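Local coordinates for uncharacterized hypothetical protein (Bacteroides uniformis, PDB 4EIU), which is of unknown function, belonging to the DUF3823 family, with an N-terminal domain that is probably a transthyretin-like beta-sandwich, at residues P113-E118 / A221-N226; T11-V16 / T60-K65. One frame throughout, in Å; residues are numbered along the deposited sequence.

Contact 1 of 2, residues P113-E118 / A221-N226; sequences PFLNVE and AAARIN
Strands 115-118 and 221-225 run nearly antiparallel, 160° between their directions, with axes 6.6 Å apart at closest approach and no hydrogen bond between them; side chains of 113-118 meet both side chains and backbone of the other strand. At one end Ile-225 meets the ring of Phe-114: its CD1 lies over one face, 3.8 Å from the ring centroid and 18° off the normal, a CH-pi contact displaced toward the CG side. With Ile-225 CG1 between the backbone N and the carbonyl carbon (chi1 63°), that branch is directed at the ring, where CG1 touches Phe-114 CG and CD2, the two side chains crossing at about a right angle. The other branch, Ile-225 CG2, packs 3.9 Å from Leu-115 CD1. That same Leu-115 CD1 presses on the backbone of the facing strand, 3.6 Å from Ala-223 C, and touches Ala-223 CB at 3.8 Å. Val-117 straddles two alanines: CG1 sits 3.7 Å from Ala-221 CB, while CG2 lies 3.9 Å from Ala-223 CB. The small methyls let valine and leucine come close to the opposing backbone. An alanine in place of Ile-225 would probably leave the face of Phe-114 without its methyl and open a gap beside Leu-115. Arg-224 starts away from strand 115-118, and its NE makes a salt bridge with Asp-164. Strand 115-126 pairs with 129-138, whereas 216-225 lies between 162-170 and 239-247; the contact is thus the face-to-face core packing of two sheets, characteristic of a beta-sandwich.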
loop_
_atom_site.group_PDB
_atom_site.type_symbol
_atom_site.label_atom_id
_atom_site.label_comp_id
_atom_site.label_asym_id
_atom_site.label_seq_id
_atom_site.Cartn_x
_atom_site.Cartn_y
_atom_site.Cartn_z
ATOM N N PRO A 113 -1.837 -3.202 8.026
ATOM C CA PRO A 113 -1.067 -2.199 7.312
ATOM C C PRO A 113 -0.061 -1.557 8.265
ATOM O O PRO A 113 -0.333 -1.435 9.421
ATOM C CB PRO A 113 -2.115 -1.157 6.895
ATOM C CG PRO A 113 -3.248 -1.342 7.842
ATOM C CD PRO A 113 -3.220 -2.776 8.291
ATOM N N PHE A 114 1.075 -1.117 7.736
ATOM C CA PHE A 114 2.088 -0.537 8.581
ATOM C C PHE A 114 1.633 0.801 9.178
ATOM O O PHE A 114 1.906 1.090 10.337
ATOM C CB PHE A 114 3.361 -0.279 7.780
ATOM C CG PHE A 114 3.956 -1.491 7.139
ATOM C CD1 PHE A 114 4.021 -2.689 7.815
ATOM C CD2 PHE A 114 4.496 -1.422 5.874
ATOM C CE1 PHE A 114 4.601 -3.803 7.230
ATOM C CE2 PHE A 114 5.073 -2.537 5.284
ATOM C CZ PHE A 114 5.154 -3.724 5.986
ATOM N N LEU A 115 0.963 1.605 8.361
ATOM C CA LEU A 115 0.554 2.995 8.680
ATOM C C LEU A 115 -0.851 3.291 8.174
ATOM O O LEU A 115 -1.290 2.732 7.168
ATOM C CB LEU A 115 1.530 3.997 8.039
ATOM C CG LEU A 115 3.031 3.911 8.412
ATOM C CD1 LEU A 115 3.899 4.881 7.580
ATOM C CD2 LEU A 115 3.258 4.210 9.907
ATOM N N ASN A 116 -1.546 4.153 8.900
ATOM C CA ASN A 116 -2.749 4.783 8.443
ATOM C C ASN A 116 -2.432 6.231 8.157
ATOM O O ASN A 116 -1.762 6.904 8.959
ATOM C CB ASN A 116 -3.830 4.674 9.508
ATOM C CG ASN A 116 -4.284 3.253 9.728
ATOM O OD1 ASN A 116 -4.348 2.460 8.795
ATOM N ND2 ASN A 116 -4.644 2.936 10.952
ATOM N N VAL A 117 -2.914 6.714 7.030
ATOM C CA VAL A 117 -2.583 8.058 6.560
ATOM C C VAL A 117 -3.854 8.748 6.127
ATOM O O VAL A 117 -4.580 8.216 5.298
ATOM C CB VAL A 117 -1.623 8.017 5.353
ATOM C CG1 VAL A 117 -1.242 9.446 4.921
ATOM C CG2 VAL A 117 -0.403 7.136 5.639
ATOM N N GLU A 118 -4.120 9.933 6.674
ATOM C CA GLU A 118 -5.345 10.655 6.336
ATOM C C GLU A 118 -5.076 12.141 6.233
ATOM O O GLU A 118 -4.126 12.660 6.833
ATOM C CB GLU A 118 -6.411 10.413 7.408
ATOM C CG GLU A 118 -5.987 10.919 8.791
ATOM C CD GLU A 118 -6.827 10.370 9.927
ATOM O OE1 GLU A 118 -8.076 10.430 9.822
ATOM O OE2 GLU A 118 -6.232 9.914 10.942
ATOM N N ALA A 221 -2.093 11.893 0.193
ATOM C CA ALA A 221 -0.971 11.706 1.119
ATOM C C ALA A 221 -0.576 10.264 1.155
ATOM O O ALA A 221 -1.393 9.365 0.897
ATOM C CB ALA A 221 -1.314 12.219 2.511
ATOM N N ALA A 222 0.711 10.037 1.414
ATOM C CA ALA A 222 1.241 8.718 1.560
ATOM C C ALA A 222 2.382 8.761 2.551
ATOM O O ALA A 222 3.013 9.800 2.707
ATOM C CB ALA A 222 1.708 8.149 0.218
ATOM N N ALA A 223 2.606 7.638 3.242
ATOM C CA ALA A 223 3.744 7.506 4.188
ATOM C C ALA A 223 4.198 6.041 4.225
ATOM O O ALA A 223 3.432 5.102 3.893
ATOM C CB ALA A 223 3.385 8.011 5.552
ATOM N N ARG A 224 5.479 5.851 4.499
ATOM C CA ARG A 224 6.009 4.504 4.575
ATOM C C ARG A 224 7.053 4.373 5.664
ATOM O O ARG A 224 7.548 5.379 6.206
ATOM C CB ARG A 224 6.579 4.104 3.232
ATOM C CG ARG A 224 7.746 4.960 2.777
ATOM C CD ARG A 224 8.319 4.440 1.491
ATOM N NE ARG A 224 9.283 5.381 0.948
ATOM C CZ ARG A 224 9.982 5.191 -0.157
ATOM N NH1 ARG A 224 9.815 4.108 -0.889
ATOM N NH2 ARG A 224 10.845 6.125 -0.550
ATOM N N ILE A 225 7.363 3.126 5.971
ATOM C CA ILE A 225 8.374 2.758 6.937
ATOM C C ILE A 225 9.624 2.220 6.255
ATOM O O ILE A 225 9.625 1.984 5.058
ATOM C CB ILE A 225 7.844 1.762 8.020
ATOM C CG1 ILE A 225 7.396 0.419 7.427
ATOM C CG2 ILE A 225 6.706 2.416 8.780
ATOM C CD1 ILE A 225 7.239 -0.731 8.444
ATOM N N ASN A 226 10.680 2.009 7.045
ATOM C CA ASN A 226 11.973 1.497 6.573
ATOM C C ASN A 226 11.980 -0.041 6.431
ATOM O O ASN A 226 12.781 -0.752 7.040
ATOM C CB ASN A 226 13.061 2.005 7.539
ATOM C CG ASN A 226 14.473 1.634 7.107
ATOM O OD1 ASN A 226 14.734 1.529 5.926
ATOM N ND2 ASN A 226 15.384 1.405 8.077
#

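Contact 2 of 2, residues T11-V16 / T60-K65; sequences TIWGEV and TFQNTK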
loop_
_atom_site.group_PDB
_atom_site.type_symbol
_atom_site.label_atom_id
_atom_site.label_comp_id
_atom_site.label_asym_id
_atom_site.label_seq_id
_atom_site.Cartn_x
_atom_site.Cartn_y
_atom_site.Cartn_z
ATOM N N THR A 11 -13.134 -16.088 -13.020
ATOM C CA THR A 11 -12.823 -14.794 -12.427
ATOM C C THR A 11 -12.544 -14.893 -10.935
ATOM O O THR A 11 -13.282 -15.557 -10.227
ATOM C CB THR A 11 -14.035 -13.837 -12.576
ATOM O OG1 THR A 11 -14.240 -13.556 -13.939
ATOM C CG2 THR A 11 -13.805 -12.519 -11.855
ATOM N N ILE A 12 -11.506 -14.206 -10.466
ATOM C CA ILE A 12 -11.318 -13.946 -9.047
ATOM C C ILE A 12 -11.474 -12.455 -8.793
ATOM O O ILE A 12 -10.938 -11.623 -9.527
ATOM C CB ILE A 12 -9.960 -14.473 -8.528
ATOM C CG1 ILE A 12 -9.852 -14.299 -7.006
ATOM C CG2 ILE A 12 -8.786 -13.805 -9.242
ATOM C CD1 ILE A 12 -8.630 -14.957 -6.390
ATOM N N TRP A 13 -12.223 -12.142 -7.739
ATOM C CA TRP A 13 -12.361 -10.806 -7.209
ATOM C C TRP A 13 -11.927 -10.850 -5.775
ATOM O O TRP A 13 -12.202 -11.807 -5.047
ATOM C CB TRP A 13 -13.782 -10.306 -7.346
ATOM C CG TRP A 13 -14.005 -8.936 -6.747
ATOM C CD1 TRP A 13 -13.988 -7.715 -7.409
ATOM C CD2 TRP A 13 -14.274 -8.596 -5.343
ATOM N NE1 TRP A 13 -14.174 -6.692 -6.538
ATOM C CE2 TRP A 13 -14.399 -7.149 -5.294
ATOM C CE3 TRP A 13 -14.449 -9.335 -4.160
ATOM C CZ2 TRP A 13 -14.670 -6.470 -4.110
ATOM C CZ3 TRP A 13 -14.724 -8.638 -2.988
ATOM C CH2 TRP A 13 -14.842 -7.240 -2.968
ATOM N N GLY A 14 -11.206 -9.833 -5.348
ATOM C CA GLY A 14 -10.738 -9.809 -3.994
ATOM C C GLY A 14 -10.723 -8.430 -3.418
ATOM O O GLY A 14 -10.663 -7.427 -4.154
ATOM N N GLU A 15 -10.790 -8.370 -2.094
ATOM C CA GLU A 15 -10.547 -7.094 -1.386
ATOM C C GLU A 15 -9.548 -7.274 -0.262
ATOM O O GLU A 15 -9.401 -8.384 0.307
ATOM C CB GLU A 15 -11.836 -6.462 -0.847
ATOM C CG GLU A 15 -12.598 -7.413 0.037
ATOM C CD GLU A 15 -13.879 -6.849 0.634
ATOM O OE1 GLU A 15 -14.019 -5.629 0.820
ATOM O OE2 GLU A 15 -14.729 -7.678 0.960
ATOM N N VAL A 16 -8.847 -6.172 0.035
ATOM C CA VAL A 16 -7.798 -6.143 1.063
ATOM C C VAL A 16 -8.213 -5.145 2.128
ATOM O O VAL A 16 -8.428 -3.972 1.829
ATOM C CB VAL A 16 -6.405 -5.832 0.466
ATOM C CG1 VAL A 16 -5.296 -5.814 1.584
ATOM C CG2 VAL A 16 -6.079 -6.819 -0.650
ATOM N N THR A 60 -9.086 -3.197 -3.927
ATOM C CA THR A 60 -9.724 -4.390 -4.527
ATOM C C THR A 60 -8.934 -4.847 -5.762
ATOM O O THR A 60 -8.143 -4.068 -6.299
ATOM C CB THR A 60 -11.182 -4.155 -4.913
ATOM O OG1 THR A 60 -11.287 -3.193 -5.999
ATOM C CG2 THR A 60 -12.041 -3.683 -3.681
ATOM N N PHE A 61 -9.185 -6.075 -6.236
ATOM C CA PHE A 61 -8.548 -6.582 -7.452
ATOM C C PHE A 61 -9.498 -7.496 -8.156
ATOM O O PHE A 61 -10.413 -8.040 -7.547
ATOM C CB PHE A 61 -7.223 -7.304 -7.179
ATOM C CG PHE A 61 -7.326 -8.590 -6.357
ATOM C CD1 PHE A 61 -7.543 -9.834 -6.980
ATOM C CD2 PHE A 61 -7.084 -8.579 -5.000
ATOM C CE1 PHE A 61 -7.622 -11.018 -6.214
ATOM C CE2 PHE A 61 -7.147 -9.753 -4.234
ATOM C CZ PHE A 61 -7.406 -10.978 -4.845
ATOM N N GLN A 62 -9.293 -7.664 -9.446
ATOM C CA GLN A 62 -10.057 -8.648 -10.204
ATOM C C GLN A 62 -9.257 -9.095 -11.421
ATOM O O GLN A 62 -8.663 -8.268 -12.118
ATOM C CB GLN A 62 -11.397 -8.080 -10.621
ATOM C CG GLN A 62 -12.249 -8.984 -11.526
ATOM C CD GLN A 62 -13.547 -8.346 -11.904
ATOM O OE1 GLN A 62 -14.524 -8.463 -11.164
ATOM N NE2 GLN A 62 -13.598 -7.699 -13.082
ATOM N N ASN A 63 -9.288 -10.389 -11.689
ATOM C CA ASN A 63 -8.828 -10.921 -12.953
ATOM C C ASN A 63 -9.829 -11.937 -13.487
ATOM O O ASN A 63 -10.228 -12.843 -12.747
ATOM C CB ASN A 63 -7.434 -11.541 -12.787
ATOM C CG ASN A 63 -6.802 -11.896 -14.111
ATOM O OD1 ASN A 63 -7.248 -12.813 -14.774
ATOM N ND2 ASN A 63 -5.761 -11.153 -14.514
ATOM N N THR A 64 -10.175 -11.809 -14.773
ATOM C CA THR A 64 -11.218 -12.593 -15.459
ATOM C C THR A 64 -10.644 -13.660 -16.413
ATOM O O THR A 64 -11.394 -14.317 -17.109
ATOM C CB THR A 64 -12.130 -11.654 -16.296
ATOM O OG1 THR A 64 -11.313 -10.908 -17.226
ATOM C CG2 THR A 64 -12.890 -10.690 -15.385
ATOM N N LYS A 65 -9.316 -13.824 -16.464
ATOM C CA LYS A 65 -8.674 -14.797 -17.363
ATOM C C LYS A 65 -7.975 -15.891 -16.500
ATOM O O LYS A 65 -6.754 -16.055 -16.560
ATOM C CB LYS A 65 -7.660 -14.104 -18.320
ATOM C CG LYS A 65 -8.228 -13.024 -19.238
HETATM O O HOH W 1 -13.826 -3.825 -6.931
#
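An antiparallel strand pair at the margin of a three-stranded sheet joins Trp-13 to Gln-62 and Gly-14 to Phe-61, in a domain probably of transthyretin-like fold. Ile-12/Asn-63 and Gly-14/Phe-61 are hydrogen-bonded pairs; Gly-14 N gives to Phe-61 O at 2.9 Å, and Phe-61 N returns a bond of 2.9 Å to Gly-14 O. Phe-61 CG stands between its backbone N and carbonyl carbon (chi1 65°), and the ring lies over Gly-14, whose CA is 3.8 Å from the ring centroid in a CH-pi contact; as placed, the ring sits where a side chain at this position would begin. Ile-12 crosses Phe-61 obliquely, CG1 4.0 Å from Phe-61 CE1, on the face covered by Val-36 and Leu-38. On the opposite face of the sheet, the Trp-13 indole carries Phe-61 O over one face and Gln-62 OE1 at its edge. A water in the indole plane accepts from Trp-13 NE1 at 2.9 Å and donates to Thr-60 OG1 at 2.8 Å; Thr-60 OG1 also bonds Asp-58. Asn-63 OD1 takes the N-H of Lys-65 in an Asx turn. The two faces thus differ in chemistry: apolar packing over the glycine, with Asn-63 at its end, against a water bridging indole and hydroxyl.

In the fold
From the N terminus, strand 10-18 comes first, and contact 2 closes a loop of 43 residues when strand 60-63 returns to pair with it; the intervening chain includes strand 35-40 of the neighbouring five-stranded sheet. The chain then supplies strands 69-76 and 91-101 to that sheet and 104-111 to the other flank of 10-18. Contact 1 opens directly afterwards, at 113-118, and closes 102 residues later at 221-226, after helix 142-149 and strands of both C-terminal sheets. The loops follow in series, neither nesting nor crossing. Their centres lie 24 Å apart: contact 2 joins 60-63, outermost in its sheet within this chain, to 10-18 in the N-terminal domain; contact 1 packs two C-terminal sheets together.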